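Local coordinates for 5' nucleotidase family protein (Staphylococcus aureus subsp. aureus, PDB 4Q7F) that belongs to the 5'-nucleotidase family, pairing a calcineurin-like phosphoesterase domain that holds a manganese and a magnesium ion with a C-terminal domain that helps enclose 3D1, at residues 360-365 and 382-387; 387-392 and 474-479; 401-406 and 486-491. One frame throughout, in Å; residues are numbered along the deposited sequence.

Contact 1 of 3, residues 360-365 and 382-387; sequences ACTALF and NNYPFP. With 3D1 ((2R,3S,5R)-5-(6-amino-9H-purin-9-yl)-tetrahydro-2-(hydroxymethyl)furan-3-ol), chain D.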
loop_
_atom_site.group_PDB
_atom_site.type_symbol
_atom_site.label_atom_id
_atom_site.label_comp_id
_atom_site.label_asym_id
_atom_site.label_seq_id
_atom_site.Cartn_x
_atom_site.Cartn_y
_atom_site.Cartn_z
ATOM N N ALA A 360 2.976 24.106 -1.694
ATOM C CA ALA A 360 3.204 22.776 -1.122
ATOM C C ALA A 360 1.879 22.027 -1.128
ATOM O O ALA A 360 0.818 22.629 -1.338
ATOM C CB ALA A 360 3.763 22.871 0.276
ATOM N N CYS A 361 1.936 20.713 -0.941
ATOM C CA CYS A 361 0.731 19.929 -0.853
ATOM C C CYS A 361 1.006 18.635 -0.120
ATOM O O CYS A 361 2.156 18.200 -0.035
ATOM C CB CYS A 361 0.152 19.623 -2.215
ATOM S SG CYS A 361 1.142 18.485 -3.211
ATOM N N THR A 362 -0.059 18.100 0.469
ATOM C CA THR A 362 -0.041 16.782 1.132
ATOM C C THR A 362 -1.428 16.181 1.143
ATOM O O THR A 362 -2.441 16.894 1.131
ATOM C CB THR A 362 0.504 16.828 2.555
ATOM O OG1 THR A 362 0.653 15.484 3.057
ATOM C CG2 THR A 362 -0.397 17.646 3.456
ATOM N N ALA A 363 -1.471 14.857 1.129
ATOM C CA ALA A 363 -2.724 14.147 1.226
ATOM C C ALA A 363 -3.031 14.048 2.709
ATOM O O ALA A 363 -2.153 14.299 3.543
ATOM C CB ALA A 363 -2.600 12.760 0.614
ATOM N N LEU A 364 -4.294 13.795 3.039
ATOM C CA LEU A 364 -4.666 13.494 4.415
ATOM C C LEU A 364 -4.768 11.957 4.412
ATOM O O LEU A 364 -5.661 11.371 3.768
ATOM C CB LEU A 364 -5.997 14.116 4.804
ATOM C CG LEU A 364 -6.412 13.826 6.251
ATOM C CD1 LEU A 364 -5.480 14.525 7.229
ATOM C CD2 LEU A 364 -7.846 14.260 6.467
ATOM N N PHE A 365 -3.844 11.304 5.090
ATOM C CA PHE A 365 -3.835 9.832 5.112
ATOM C C PHE A 365 -4.969 9.216 5.984
ATOM O O PHE A 365 -5.501 9.850 6.891
ATOM C CB PHE A 365 -2.426 9.310 5.441
ATOM C CG PHE A 365 -1.377 9.770 4.452
ATOM C CD1 PHE A 365 -1.376 9.287 3.144
ATOM C CD2 PHE A 365 -0.396 10.687 4.817
ATOM C CE1 PHE A 365 -0.421 9.704 2.225
ATOM C CE2 PHE A 365 0.559 11.117 3.891
ATOM C CZ PHE A 365 0.546 10.626 2.598
ATOM N N ASN A 382 0.788 7.977 12.746
ATOM C CA ASN A 382 -0.578 7.867 12.244
ATOM C C ASN A 382 -0.906 8.950 11.249
ATOM O O ASN A 382 -1.647 8.711 10.298
ATOM C CB ASN A 382 -1.599 7.869 13.401
ATOM C CG ASN A 382 -1.610 6.554 14.150
ATOM O OD1 ASN A 382 -1.351 5.514 13.560
ATOM N ND2 ASN A 382 -1.914 6.586 15.436
ATOM N N ASN A 383 -0.356 10.134 11.459
ATOM C CA ASN A 383 -0.593 11.249 10.518
ATOM C C ASN A 383 0.297 11.212 9.269
ATOM O O ASN A 383 -0.067 11.762 8.250
ATOM C CB ASN A 383 -0.515 12.559 11.257
ATOM C CG ASN A 383 -1.738 12.770 12.130
ATOM O OD1 ASN A 383 -2.817 13.062 11.620
ATOM N ND2 ASN A 383 -1.587 12.597 13.431
ATOM N N TYR A 384 1.436 10.543 9.343
ATOM C CA TYR A 384 2.294 10.386 8.154
ATOM C C TYR A 384 2.817 8.959 8.173
ATOM O O TYR A 384 3.946 8.744 8.583
ATOM C CB TYR A 384 3.477 11.385 8.123
ATOM C CG TYR A 384 3.816 11.686 6.695
ATOM C CD1 TYR A 384 4.469 10.757 5.907
ATOM C CD2 TYR A 384 3.343 12.848 6.089
ATOM C CE1 TYR A 384 4.714 11.010 4.573
ATOM C CE2 TYR A 384 3.581 13.099 4.752
ATOM C CZ TYR A 384 4.257 12.177 4.004
ATOM O OH TYR A 384 4.484 12.390 2.675
ATOM N N PRO A 385 2.021 7.995 7.678
ATOM C CA PRO A 385 2.394 6.581 7.769
ATOM C C PRO A 385 3.264 6.026 6.641
ATOM O O PRO A 385 3.486 4.828 6.612
ATOM C CB PRO A 385 1.036 5.872 7.766
ATOM C CG PRO A 385 0.178 6.751 6.903
ATOM C CD PRO A 385 0.708 8.162 7.024
ATOM N N PHE A 386 3.756 6.873 5.739
ATOM C CA PHE A 386 4.626 6.376 4.680
ATOM C C PHE A 386 6.033 6.929 4.823
ATOM O O PHE A 386 6.218 8.039 5.338
ATOM C CB PHE A 386 4.050 6.720 3.313
ATOM C CG PHE A 386 2.760 6.024 3.021
ATOM C CD1 PHE A 386 2.742 4.659 2.729
ATOM C CD2 PHE A 386 1.567 6.718 3.024
ATOM C CE1 PHE A 386 1.552 4.008 2.462
ATOM C CE2 PHE A 386 0.376 6.073 2.745
ATOM C CZ PHE A 386 0.366 4.724 2.466
ATOM N N PRO A 387 7.038 6.185 4.336
ATOM C CA PRO A 387 8.398 6.714 4.408
ATOM C C PRO A 387 8.750 7.586 3.176
ATOM O O PRO A 387 9.707 7.320 2.447
ATOM C CB PRO A 387 9.244 5.450 4.517
ATOM C CG PRO A 387 8.462 4.401 3.781
ATOM C CD PRO A 387 7.013 4.795 3.833
HETATM O "O5'" 3D1 D . -1.370 1.814 -5.577
HETATM C "C5'" 3D1 D . -0.689 2.722 -4.716
HETATM C "C4'" 3D1 D . 0.088 1.968 -3.650
HETATM O "O4'" 3D1 D . 0.936 2.918 -3.021
HETATM C "C1'" 3D1 D . 0.543 3.166 -1.668
HETATM N N9 3D1 D . 0.621 4.628 -1.396
HETATM C C4 3D1 D . 1.755 5.209 -1.029
HETATM N N3 3D1 D . 3.009 4.753 -0.812
HETATM C C2 3D1 D . 3.987 5.599 -0.437
HETATM N N1 3D1 D . 3.783 6.934 -0.270
HETATM C C6 3D1 D . 2.576 7.515 -0.457
HETATM N N6 3D1 D . 2.417 8.856 -0.282
HETATM C C5 3D1 D . 1.458 6.644 -0.880
HETATM N N7 3D1 D . 0.148 6.794 -1.164
HETATM C C8 3D1 D . -0.351 5.573 -1.487
HETATM C "C2'" 3D1 D . -0.818 2.511 -1.482
HETATM C "C3'" 3D1 D . -0.741 1.394 -2.507
HETATM O "O3'" 3D1 D . -0.052 0.275 -1.911
HETATM O O HOH W 1 2.943 14.110 1.842
HETATM O O HOH W 2 -1.889 13.066 6.624
#

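Contact 2 of 3, residues 387-392 and 474-479; sequences PNTFKV and VNNYRA. With 3D1 ((2R,3S,5R)-5-(6-amino-9H-purin-9-yl)-tetrahydro-2-(hydroxymethyl)furan-3-ol), chain D.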
loop_
_atom_site.group_PDB
_atom_site.type_symbol
_atom_site.label_atom_id
_atom_site.label_comp_id
_atom_site.label_asym_id
_atom_site.label_seq_id
_atom_site.Cartn_x
_atom_site.Cartn_y
_atom_site.Cartn_z
ATOM N N PRO A 387 7.038 6.185 4.336
ATOM C CA PRO A 387 8.398 6.714 4.408
ATOM C C PRO A 387 8.750 7.586 3.176
ATOM O O PRO A 387 9.707 7.320 2.447
ATOM C CB PRO A 387 9.244 5.450 4.517
ATOM C CG PRO A 387 8.462 4.401 3.781
ATOM C CD PRO A 387 7.013 4.795 3.833
ATOM N N ASN A 388 7.972 8.638 2.961
ATOM C CA ASN A 388 8.194 9.558 1.857
ATOM C C ASN A 388 9.177 10.680 2.188
ATOM O O ASN A 388 9.171 11.211 3.303
ATOM C CB ASN A 388 6.931 10.315 1.513
ATOM C CG ASN A 388 5.776 9.438 1.101
ATOM O OD1 ASN A 388 4.611 9.790 1.363
ATOM N ND2 ASN A 388 6.057 8.336 0.459
ATOM N N THR A 389 9.977 11.056 1.191
ATOM C CA THR A 389 10.863 12.199 1.296
ATOM C C THR A 389 10.160 13.224 0.409
ATOM O O THR A 389 9.057 12.957 -0.097
ATOM C CB THR A 389 12.274 11.893 0.821
ATOM O OG1 THR A 389 12.196 11.380 -0.503
ATOM C CG2 THR A 389 12.945 10.837 1.730
ATOM N N PHE A 390 10.774 14.380 0.203
ATOM C CA PHE A 390 10.116 15.430 -0.589
ATOM C C PHE A 390 10.954 16.012 -1.711
ATOM O O PHE A 390 12.179 15.940 -1.724
ATOM C CB PHE A 390 9.626 16.508 0.366
ATOM C CG PHE A 390 8.750 15.963 1.445
ATOM C CD1 PHE A 390 9.308 15.443 2.612
ATOM C CD2 PHE A 390 7.371 15.858 1.254
ATOM C CE1 PHE A 390 8.496 14.889 3.592
ATOM C CE2 PHE A 390 6.555 15.297 2.227
ATOM C CZ PHE A 390 7.116 14.824 3.394
ATOM N N LYS A 391 10.266 16.617 -2.673
ATOM C CA LYS A 391 10.932 17.220 -3.775
ATOM C C LYS A 391 10.259 18.524 -4.146
ATOM O O LYS A 391 9.013 18.621 -4.143
ATOM C CB LYS A 391 10.979 16.274 -4.971
ATOM C CG LYS A 391 12.055 15.193 -4.852
ATOM C CD LYS A 391 12.132 14.350 -6.107
ATOM C CE LYS A 391 13.391 13.502 -6.129
ATOM N NZ LYS A 391 13.479 12.595 -4.937
ATOM N N VAL A 392 11.077 19.536 -4.406
ATOM C CA VAL A 392 10.552 20.816 -4.903
ATOM C C VAL A 392 10.699 20.747 -6.404
ATOM O O VAL A 392 11.770 20.476 -6.909
ATOM C CB VAL A 392 11.253 22.041 -4.333
ATOM C CG1 VAL A 392 10.609 23.305 -4.902
ATOM C CG2 VAL A 392 11.128 22.046 -2.831
ATOM N N VAL A 474 6.326 18.589 -3.177
ATOM C CA VAL A 474 5.479 17.415 -3.192
ATOM C C VAL A 474 6.261 16.261 -2.575
ATOM O O VAL A 474 7.490 16.343 -2.402
ATOM C CB VAL A 474 5.016 17.045 -4.610
ATOM C CG1 VAL A 474 4.413 18.270 -5.290
ATOM C CG2 VAL A 474 6.169 16.491 -5.444
ATOM N N ASN A 475 5.568 15.186 -2.202
ATOM C CA ASN A 475 6.315 14.012 -1.672
ATOM C C ASN A 475 6.904 13.174 -2.817
ATOM O O ASN A 475 6.525 13.368 -3.981
ATOM C CB ASN A 475 5.472 13.203 -0.711
ATOM C CG ASN A 475 4.273 12.531 -1.366
ATOM O OD1 ASN A 475 4.362 11.955 -2.437
ATOM N ND2 ASN A 475 3.177 12.524 -0.661
ATOM N N ASN A 476 7.808 12.248 -2.509
ATOM C CA ASN A 476 8.467 11.481 -3.573
ATOM C C ASN A 476 7.508 10.612 -4.378
ATOM O O ASN A 476 7.747 10.354 -5.571
ATOM C CB ASN A 476 9.599 10.624 -3.040
ATOM C CG ASN A 476 9.116 9.500 -2.180
ATOM O OD1 ASN A 476 8.658 9.715 -1.063
ATOM N ND2 ASN A 476 9.235 8.289 -2.683
ATOM N N TYR A 477 6.428 10.189 -3.728
ATOM C CA TYR A 477 5.391 9.366 -4.371
ATOM C C TYR A 477 4.784 10.194 -5.482
ATOM O O TYR A 477 4.721 9.765 -6.634
ATOM C CB TYR A 477 4.317 8.984 -3.332
ATOM C CG TYR A 477 3.218 8.068 -3.795
ATOM C CD1 TYR A 477 3.413 6.689 -3.826
ATOM C CD2 TYR A 477 1.968 8.568 -4.133
ATOM C CE1 TYR A 477 2.413 5.834 -4.228
ATOM C CE2 TYR A 477 0.940 7.721 -4.531
ATOM C CZ TYR A 477 1.174 6.351 -4.569
ATOM O OH TYR A 477 0.177 5.493 -4.938
ATOM N N ARG A 478 4.329 11.391 -5.128
ATOM C CA ARG A 478 3.780 12.295 -6.130
ATOM C C ARG A 478 4.784 12.659 -7.236
ATOM O O ARG A 478 4.400 12.725 -8.398
ATOM C CB ARG A 478 3.287 13.567 -5.478
ATOM C CG ARG A 478 2.015 13.393 -4.711
ATOM C CD ARG A 478 0.802 13.285 -5.620
ATOM N NE ARG A 478 -0.382 13.254 -4.777
ATOM C CZ ARG A 478 -1.001 12.163 -4.338
ATOM N NH1 ARG A 478 -0.617 10.929 -4.694
ATOM N NH2 ARG A 478 -2.030 12.315 -3.533
ATOM N N ALA A 479 6.051 12.902 -6.871
ATOM C CA ALA A 479 7.095 13.287 -7.815
ATOM C C ALA A 479 7.258 12.347 -9.007
ATOM O O ALA A 479 7.574 12.811 -10.115
ATOM C CB ALA A 479 8.434 13.489 -7.100
HETATM O "O5'" 3D1 D . -1.370 1.814 -5.577
HETATM C "C5'" 3D1 D . -0.689 2.722 -4.716
HETATM C "C4'" 3D1 D . 0.088 1.968 -3.650
HETATM O "O4'" 3D1 D . 0.936 2.918 -3.021
HETATM C "C1'" 3D1 D . 0.543 3.166 -1.668
HETATM N N9 3D1 D . 0.621 4.628 -1.396
HETATM C C4 3D1 D . 1.755 5.209 -1.029
HETATM N N3 3D1 D . 3.009 4.753 -0.812
HETATM C C2 3D1 D . 3.987 5.599 -0.437
HETATM N N1 3D1 D . 3.783 6.934 -0.270
HETATM C C6 3D1 D . 2.576 7.515 -0.457
HETATM N N6 3D1 D . 2.417 8.856 -0.282
HETATM C C5 3D1 D . 1.458 6.644 -0.880
HETATM N N7 3D1 D . 0.148 6.794 -1.164
HETATM C C8 3D1 D . -0.351 5.573 -1.487
HETATM C "C2'" 3D1 D . -0.818 2.511 -1.482
HETATM C "C3'" 3D1 D . -0.741 1.394 -2.507
HETATM O "O3'" 3D1 D . -0.052 0.275 -1.911
HETATM O O HOH W 3 8.210 6.252 -0.724
#

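Contact 3 of 3, residues 401-406 and 486-491; sequences KEAIER and DMYIDA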
loop_
_atom_site.group_PDB
_atom_site.type_symbol
_atom_site.label_atom_id
_atom_site.label_comp_id
_atom_site.label_asym_id
_atom_site.label_seq_id
_atom_site.Cartn_x
_atom_site.Cartn_y
_atom_site.Cartn_z
ATOM N N LYS A 401 -2.252 24.025 -12.138
ATOM C CA LYS A 401 -3.698 23.883 -12.241
ATOM C C LYS A 401 -4.093 22.446 -12.555
ATOM O O LYS A 401 -5.111 21.991 -12.077
ATOM C CB LYS A 401 -4.292 24.824 -13.285
ATOM C CG LYS A 401 -5.799 24.681 -13.429
ATOM C CD LYS A 401 -6.355 25.784 -14.321
ATOM C CE LYS A 401 -7.852 25.660 -14.510
ATOM N NZ LYS A 401 -8.228 24.469 -15.307
ATOM N N GLU A 402 -3.331 21.762 -13.400
ATOM C CA GLU A 402 -3.629 20.374 -13.746
ATOM C C GLU A 402 -3.573 19.479 -12.513
ATOM O O GLU A 402 -4.336 18.530 -12.383
ATOM C CB GLU A 402 -2.626 19.831 -14.770
ATOM C CG GLU A 402 -2.808 20.382 -16.150
ATOM C CD GLU A 402 -1.811 19.799 -17.136
ATOM O OE1 GLU A 402 -1.154 18.784 -16.820
ATOM O OE2 GLU A 402 -1.686 20.380 -18.217
ATOM N N ALA A 403 -2.637 19.772 -11.623
ATOM C CA ALA A 403 -2.499 18.992 -10.401
ATOM C C ALA A 403 -3.704 19.286 -9.499
ATOM O O ALA A 403 -4.294 18.386 -8.981
ATOM C CB ALA A 403 -1.207 19.336 -9.688
ATOM N N ILE A 404 -4.118 20.550 -9.381
ATOM C CA ILE A 404 -5.264 20.849 -8.502
ATOM C C ILE A 404 -6.534 20.248 -9.122
ATOM O O ILE A 404 -7.413 19.822 -8.400
ATOM C CB ILE A 404 -5.420 22.356 -8.195
ATOM C CG1 ILE A 404 -4.165 22.889 -7.504
ATOM C CG2 ILE A 404 -6.587 22.589 -7.257
ATOM C CD1 ILE A 404 -4.105 24.403 -7.354
ATOM N N GLU A 405 -6.625 20.200 -10.453
ATOM C CA GLU A 405 -7.795 19.601 -11.100
ATOM C C GLU A 405 -7.821 18.072 -10.820
ATOM O O GLU A 405 -8.885 17.468 -10.690
ATOM C CB GLU A 405 -7.774 19.868 -12.601
ATOM C CG GLU A 405 -7.998 21.326 -13.010
ATOM C CD GLU A 405 -9.435 21.801 -12.861
ATOM O OE1 GLU A 405 -10.262 21.029 -12.365
ATOM O OE2 GLU A 405 -9.768 22.981 -13.240
ATOM N N ARG A 406 -6.653 17.461 -10.708
ATOM C CA ARG A 406 -6.593 16.007 -10.439
ATOM C C ARG A 406 -7.180 15.765 -9.043
ATOM O O ARG A 406 -8.083 14.947 -8.894
ATOM C CB ARG A 406 -5.195 15.465 -10.573
ATOM C CG ARG A 406 -4.988 14.046 -9.999
ATOM C CD ARG A 406 -5.964 12.998 -10.518
ATOM N NE ARG A 406 -5.722 11.702 -9.861
ATOM C CZ ARG A 406 -6.602 10.708 -9.789
ATOM N NH1 ARG A 406 -7.819 10.824 -10.342
ATOM N NH2 ARG A 406 -6.268 9.587 -9.156
ATOM N N ASP A 486 0.538 12.560 -13.065
ATOM C CA ASP A 486 1.514 12.434 -14.143
ATOM C C ASP A 486 2.174 13.749 -14.589
ATOM O O ASP A 486 3.274 13.725 -15.101
ATOM C CB ASP A 486 0.855 11.676 -15.291
ATOM C CG ASP A 486 0.475 10.249 -14.872
ATOM O OD1 ASP A 486 1.394 9.419 -14.692
ATOM O OD2 ASP A 486 -0.732 9.971 -14.662
HETATM N N MSE A 487 1.538 14.883 -14.322
HETATM C CA MSE A 487 2.101 16.174 -14.696
HETATM C C MSE A 487 3.392 16.464 -13.949
HETATM O O MSE A 487 4.162 17.297 -14.387
HETATM C CB MSE A 487 1.058 17.290 -14.527
HETATM C CG MSE A 487 0.746 17.762 -13.094
HETATM SE SE MSE A 487 -0.045 16.427 -11.850
HETATM C CE MSE A 487 -1.715 16.097 -12.831
ATOM N N TYR A 488 3.661 15.791 -12.831
ATOM C CA TYR A 488 4.915 16.057 -12.120
ATOM C C TYR A 488 6.117 15.295 -12.665
ATOM O O TYR A 488 7.254 15.642 -12.352
ATOM C CB TYR A 488 4.822 15.715 -10.647
ATOM C CG TYR A 488 3.832 16.502 -9.851
ATOM C CD1 TYR A 488 3.848 17.898 -9.879
ATOM C CD2 TYR A 488 2.927 15.871 -9.002
ATOM C CE1 TYR A 488 2.969 18.633 -9.118
ATOM C CE2 TYR A 488 2.041 16.604 -8.232
ATOM C CZ TYR A 488 2.077 17.994 -8.300
ATOM O OH TYR A 488 1.222 18.764 -7.577
ATOM N N ILE A 489 5.878 14.266 -13.467
ATOM C CA ILE A 489 6.972 13.414 -13.958
ATOM C C ILE A 489 7.982 14.206 -14.765
ATOM O O ILE A 489 7.626 14.986 -15.677
ATOM C CB ILE A 489 6.432 12.199 -14.757
ATOM C CG1 ILE A 489 5.635 11.278 -13.818
ATOM C CG2 ILE A 489 7.576 11.425 -15.403
ATOM C CD1 ILE A 489 4.863 10.172 -14.518
ATOM N N ASP A 490 9.252 14.027 -14.418
ATOM C CA ASP A 490 10.327 14.747 -15.116
ATOM C C ASP A 490 10.280 16.288 -14.977
ATOM O O ASP A 490 10.903 16.965 -15.775
ATOM C CB ASP A 490 10.340 14.389 -16.621
ATOM C CG ASP A 490 10.706 12.928 -16.888
ATOM O OD1 ASP A 490 11.222 12.239 -15.980
ATOM O OD2 ASP A 490 10.505 12.480 -18.036
ATOM N N ALA A 491 9.536 16.846 -14.015
ATOM C CA ALA A 491 9.554 18.301 -13.813
ATOM C C ALA A 491 10.943 18.573 -13.213
ATOM O O ALA A 491 11.449 17.757 -12.435
ATOM C CB ALA A 491 8.454 18.760 -12.863
#

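Contact 1 of 3, residues 360-365 and 382-387
Phe365 pushes its ring into a hollow lined by Asn383, Tyr384, Pro385 and Phe386, and with Tyr384 and Phe386 it makes an aromatic cluster that forms part of the 3D1 pocket, Phe365 and Phe386 being the pocket members. The hollow forms just past helix 377-383: Tyr384 is the first residue to leave helical backbone angles, and from there the chain bends round the phenylalanine that follows strand 359-363. One bump of Phe365, its CE2 corner, pokes at a face of the Tyr384 ring nearer the rim than the middle, an edge-to-face pair with ring centroids 5.1 Å apart and planes at 76°. Phe386 exchanges the roles. Its CD2-CE2 edge comes over a face of Phe365, again offset toward the rim, with Phe386 CD2 3.7 Å from Phe365 CE1 and planes at 69°. Phe365 is thus an edge to one neighbour and a face to the other, while Ala363 O lies above its opposite face. Pro385 packs obliquely against the CB-CG-CD2 side of Phe365, its CD 3.5 Å from Phe365 CD2 and its CG against Phe365 CB. At the ring edge and in its plane sits Asn383 O, 3.6 Å from Phe365 CD2. Phe386 also faces the ligand. Chi1 (-66°) puts CG anti to the carbonyl carbon, and the ring turns one face to the purine, Phe386 CD1 standing 3.5 Å from C2 of 3D1, so the ring that turns its CD2-CE2 edge to Phe365 also forms part of the pocket wall. No direct hydrogen bond joins the two segments, but a water bridges their backbones: it accepts from Phe365 N at 3.0 Å and donates to Asn383 O at 2.8 Å.

Contact 2 of 3, residues 387-392 and 474-479
The side chains of Asn388 and Asn476 cross at about a right angle, with their amide planes 64° apart, while the ring of Tyr477 lays one face under the purine of 3D1, whose C5 lies over the ring centre, 3.4 Å above its plane; Arg478 NH1 lies at the tyrosine's edge. Trp170 meets the same ring nearly parallel, and Phe386 lies across the purine from Tyr477. The Phe390 ring has Val474 O near its plane. Asn388 reads the purine with both ends of its amide: OD1 accepts from N6 of 3D1 at 2.9 Å, and ND2 donates to N1 of 3D1 at 2.8 Å, nearly straight (168°). Tyr384 OH is a further partner of OD1. Asn476 OD1 accepts from Thr389 N at 2.9 Å, the donor standing above the carbonyl plane, and takes a weak bond from Asn388 ND2. A water accepts from the ND2 atoms of both asparagines. Asn476 N returns a bond to Thr389 O at 2.8 Å, so backbone and side chain together hold the loop that carries Asn388. Lys391 and Val474 form an antiparallel hydrogen-bonded pair, followed by the non-hydrogen-bonded pair Phe390-Asn475, whose side chains diverge. Asn475 OD1 accepts from Arg478 N at 2.7 Å (173°): a strand-to-helix junction with an N-cap, at the end of two antiparallel strands, where the C-terminal domain builds the 3D1 pocket.

Contact 3 of 3, residues 401-406 and 486-491
Ala403 and Met487, the latter modelled as selenomethionine, carry a small apolar contact between helix 397-408 and the loop that leads from helix 476-479 to strand 493-497. Ala403 CB projects into the loop and touches Met487 SE at 3.8 Å and Tyr488 OH at 3.3 Å, with Tyr488 CZ close behind. The Met487 side chain is folded back on itself: CG lies between the backbone N and the carbonyl carbon (chi1 75°), and bends at chi2 and chi3 turn the end of the chain toward the helix. SE then lies 4.1 Å above the plane of the Tyr488 ring, over its centre, so that selenium sits with tyrosine on one side and Ala403 within contact distance. The methyl CE reaches the helix backbone, 3.6 Å from Glu402 O, and more loosely Arg406 CB at 4.2 Å. The loop offers these two side chains from a short 3-10 segment, 486-488, which passes straight into a type II beta turn from Tyr488 to Ala491, with Asp490 at positive phi (63°) and Ala491 N bonded to Tyr488 O. On the solvent side, Glu402 and Met487 slide past each other in opposite directions, Glu402 OE1 coming to 3.5 Å from Met487 CB. No hydrogen bond links the two segments, but Lys399, one turn before Ala403 in the same helix, donates from NZ to Met487 O. The guanidinium of Arg406 pairs with Glu409 and also bonds to Gly483 O, while Tyr437 of strand 435-438 packs on both Ala403 and Tyr488.

In the fold
All three contacts lie in the C-terminal domain. From the N terminus, strand 359-363 leads into contact 1, which closes a loop of 16 residues by bringing the chain back after helix 377-383. Contact 1 is complete before contact 2 opens, though the two share Pro387 and both touch 3D1. Contact 2 then spans 81 residues to join strands 390-396 and 469-475, the latter also a sheet neighbour of strand 359-363. Contact 3 starts from helix 397-408, inside that span, and ends beyond 474-479, so contacts 2 and 3 cross. They meet where Tyr488 packs on Val474 and Arg478, tying the helix and loop to the five-stranded sheet that holds these three strands.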